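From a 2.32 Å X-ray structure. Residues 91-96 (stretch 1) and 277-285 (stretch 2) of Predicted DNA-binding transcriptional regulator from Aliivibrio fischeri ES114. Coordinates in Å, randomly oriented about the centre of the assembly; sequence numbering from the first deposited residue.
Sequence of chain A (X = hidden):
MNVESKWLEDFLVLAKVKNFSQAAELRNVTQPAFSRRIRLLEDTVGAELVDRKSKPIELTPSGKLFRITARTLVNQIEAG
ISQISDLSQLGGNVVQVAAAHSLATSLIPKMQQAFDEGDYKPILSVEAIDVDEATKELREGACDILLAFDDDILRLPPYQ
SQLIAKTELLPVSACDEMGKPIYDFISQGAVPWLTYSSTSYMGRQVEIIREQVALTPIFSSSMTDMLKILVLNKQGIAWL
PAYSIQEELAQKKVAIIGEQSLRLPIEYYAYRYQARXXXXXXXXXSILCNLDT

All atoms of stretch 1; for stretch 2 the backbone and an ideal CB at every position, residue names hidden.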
# COMPACT_ATOMS: atom_id res chain seq x y z
N GLY A 91 27.24 10.33 -10.79
CA GLY A 91 28.38 9.84 -10.03
C GLY A 91 28.06 9.69 -8.56
O GLY A 91 26.97 10.02 -8.09
N GLY A 92 29.05 9.20 -7.83
CA GLY A 92 28.92 8.98 -6.40
C GLY A 92 28.86 10.25 -5.57
O GLY A 92 28.48 10.18 -4.39
N ASN A 93 29.22 11.39 -6.14
CA ASN A 93 29.12 12.67 -5.46
C ASN A 93 27.81 13.39 -5.73
O ASN A 93 27.73 14.61 -5.57
CB ASN A 93 30.30 13.57 -5.84
CG ASN A 93 31.64 12.99 -5.43
OD1 ASN A 93 31.74 12.29 -4.42
ND2 ASN A 93 32.68 13.27 -6.21
N VAL A 94 26.77 12.66 -6.15
CA VAL A 94 25.47 13.27 -6.38
C VAL A 94 24.81 13.57 -5.04
O VAL A 94 24.89 12.77 -4.10
CB VAL A 94 24.59 12.37 -7.26
CG1 VAL A 94 24.35 11.02 -6.59
CG2 VAL A 94 23.27 13.05 -7.59
N VAL A 95 24.18 14.73 -4.95
CA VAL A 95 23.44 15.14 -3.76
C VAL A 95 22.01 15.42 -4.19
O VAL A 95 21.76 16.31 -5.02
CB VAL A 95 24.08 16.37 -3.09
CG1 VAL A 95 23.36 16.70 -1.79
CG2 VAL A 95 25.55 16.13 -2.84
N GLN A 96 21.07 14.66 -3.64
CA GLN A 96 19.65 14.79 -3.96
C GLN A 96 19.05 15.86 -3.07
O GLN A 96 18.99 15.70 -1.85
CB GLN A 96 18.93 13.45 -3.77
CG GLN A 96 19.50 12.33 -4.61
CD GLN A 96 18.82 11.00 -4.34
OE1 GLN A 96 17.67 10.78 -4.72
NE2 GLN A 96 19.54 10.10 -3.67
N UNK A 277 25.79 11.96 6.07
CA UNK A 277 25.64 11.87 4.63
C UNK A 277 26.96 11.43 4.00
O UNK A 277 28.00 11.39 4.65
CB UNK A 277 25.18 13.21 4.05
N UNK A 278 26.89 11.07 2.72
CA UNK A 278 28.11 10.87 1.96
C UNK A 278 28.89 12.18 1.90
O UNK A 278 28.30 13.26 2.06
CB UNK A 278 27.80 10.36 0.55
N UNK A 279 30.21 12.11 1.70
CA UNK A 279 31.03 13.34 1.76
C UNK A 279 30.49 14.51 0.95
O UNK A 279 30.52 15.65 1.43
CB UNK A 279 32.45 13.03 1.27
N UNK A 280 29.97 14.26 -0.26
CA UNK A 280 29.39 15.34 -1.05
C UNK A 280 28.17 15.93 -0.37
O UNK A 280 27.95 17.15 -0.41
CB UNK A 280 29.02 14.84 -2.45
N UNK A 281 27.34 15.08 0.25
CA UNK A 281 26.19 15.59 0.97
C UNK A 281 26.57 16.48 2.13
O UNK A 281 25.97 17.54 2.34
CB UNK A 281 25.33 14.43 1.48
N UNK A 282 27.58 16.07 2.90
CA UNK A 282 28.05 16.90 4.00
C UNK A 282 28.65 18.20 3.50
O UNK A 282 28.50 19.24 4.15
CB UNK A 282 29.08 16.14 4.84
N UNK A 283 29.32 18.18 2.34
CA UNK A 283 29.85 19.42 1.78
C UNK A 283 28.72 20.38 1.41
O UNK A 283 28.77 21.58 1.71
CB UNK A 283 30.71 19.12 0.55
N UNK A 284 27.68 19.86 0.74
CA UNK A 284 26.55 20.70 0.37
C UNK A 284 25.86 21.26 1.61
O UNK A 284 25.49 22.44 1.66
CB UNK A 284 25.55 19.91 -0.48
N UNK A 285 25.71 20.42 2.64
CA UNK A 285 25.09 20.89 3.88
C UNK A 285 25.92 21.97 4.54
O UNK A 285 25.38 22.97 5.04
CB UNK A 285 24.89 19.73 4.85

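Stretch 1 leaves a type I turn, Gly91 to Val94, and enters a strand that crosses the helix of stretch 2 at 59°, with the two axes 7.6 Å apart at closest approach. What stretch 1 asks of each position depends on where its CA-to-CB bond points and which atoms lie near it.

Position 277 precedes the helix. Its CA-to-CB bond points toward stretch 1, but no atom there lies within 5.5 Å of the ideal CB, so many side chains would fit. It is Leu277, whose side chain barely approaches stretch 1; its backbone N donates to the side chain at position 282.

At position 278, immediately before the helix, CB also points toward stretch 1, and the nearest atom to the ideal CB is Gly92 O, 5.0 Å away. This leaves room for a side chain of some length, and the carbonyls of Gly92 and Val94 offer acceptors. A donor-bearing side chain such as asparagine, glutamine or histidine would be plausible, while a small one would leave the space unfilled. The residue is His278, at the N-cap position. With chi1 in the p rotamer, its ring reaches the strand, and NE2 donates to Val94 O at 2.7 Å; the N-H...O angle of 129° makes this short bond a weak one. The same ring packs obliquely against Val95, with NE2 3.8 Å from Val95 CG2.

Position 279 opens the helix with its CB sideways and nothing of stretch 1 nearby. Its phi of -48° is compatible with proline, and the first turn of a helix needs no amide donor, though polar residues would serve as well. It is Pro279.

Position 280 is the most restricted. Its ideal CB lies 3.4 Å from Asn93 O and 3.7 Å from Val95 CG2, so a small residue, alanine or perhaps glycine or serine, is expected. Ala280 packs its methyl group against both, with Ala280 CB also 3.8 Å from Asn93 CB. A water accepts from Ala280 N at 3.2 Å and donates to Asn93 OD1 at 2.5 Å, linking the start of the helix to the turn.

At position 281, CB would point sideways, 4.4 Å from Val95 CG1. Phi and psi are ordinary helical values, so glycine is not required, and alanine or serine would also suit. It is Gly281, whose N lies 3.7 Å from Val95 CG2.

Position 282 points away, leaving the choice open. Glu282 turns back within its own stretch, its OE2 accepting from Leu277 N at 2.8 Å.

Position 283 starts toward stretch 1 but has no neighbour there within 5.5 Å of its ideal CB; a long polar chain could extend freely. Lys283 does so, its end leading away.

Position 284 points toward the strand, its ideal CB 4.1 Å from Val95 CG1. Valine, isoleucine or alanine would suit this apolar surface. Val284 extends the contact, its CG2 3.6 Å from Val95 CG2.

Position 285 points sideways, unconstrained by stretch 1, and carries Trp285.

Stretch 2, residues 277-285: LHPAGEKVW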
# COMPACT_ATOMS: atom_id res chain seq x y z
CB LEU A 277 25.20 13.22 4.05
CG LEU A 277 23.71 13.54 3.93
CD1 LEU A 277 22.98 13.32 5.24
CD2 LEU A 277 23.53 14.98 3.47
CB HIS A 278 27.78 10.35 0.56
CG HIS A 278 26.83 11.22 -0.21
ND1 HIS A 278 25.52 11.41 0.16
CD2 HIS A 278 27.01 11.95 -1.34
CE1 HIS A 278 24.93 12.22 -0.70
NE2 HIS A 278 25.81 12.56 -1.62
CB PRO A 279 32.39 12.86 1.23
CG PRO A 279 32.45 11.42 1.65
CD PRO A 279 31.04 10.90 1.54
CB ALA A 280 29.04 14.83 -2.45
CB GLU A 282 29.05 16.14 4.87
CG GLU A 282 28.48 14.89 5.54
CD GLU A 282 27.47 15.21 6.64
OE1 GLU A 282 27.29 16.39 6.98
OE2 GLU A 282 26.86 14.25 7.17
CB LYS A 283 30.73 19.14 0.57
CG LYS A 283 31.15 20.40 -0.18
CD LYS A 283 32.35 20.16 -1.07
CE LYS A 283 32.75 21.43 -1.79
NZ LYS A 283 33.11 22.53 -0.85
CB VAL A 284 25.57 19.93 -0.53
CG1 VAL A 284 24.32 20.76 -0.78
CG2 VAL A 284 26.24 19.57 -1.84
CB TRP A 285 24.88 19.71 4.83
CG TRP A 285 24.27 20.11 6.14
CD1 TRP A 285 24.92 20.38 7.30
CD2 TRP A 285 22.87 20.27 6.42
NE1 TRP A 285 24.02 20.71 8.29
CE2 TRP A 285 22.76 20.65 7.77
CE3 TRP A 285 21.71 20.14 5.65
CZ2 TRP A 285 21.53 20.89 8.37
CZ3 TRP A 285 20.49 20.38 6.25
CH2 TRP A 285 20.41 20.75 7.60
O HOH W 1 30.61 11.86 -2.21
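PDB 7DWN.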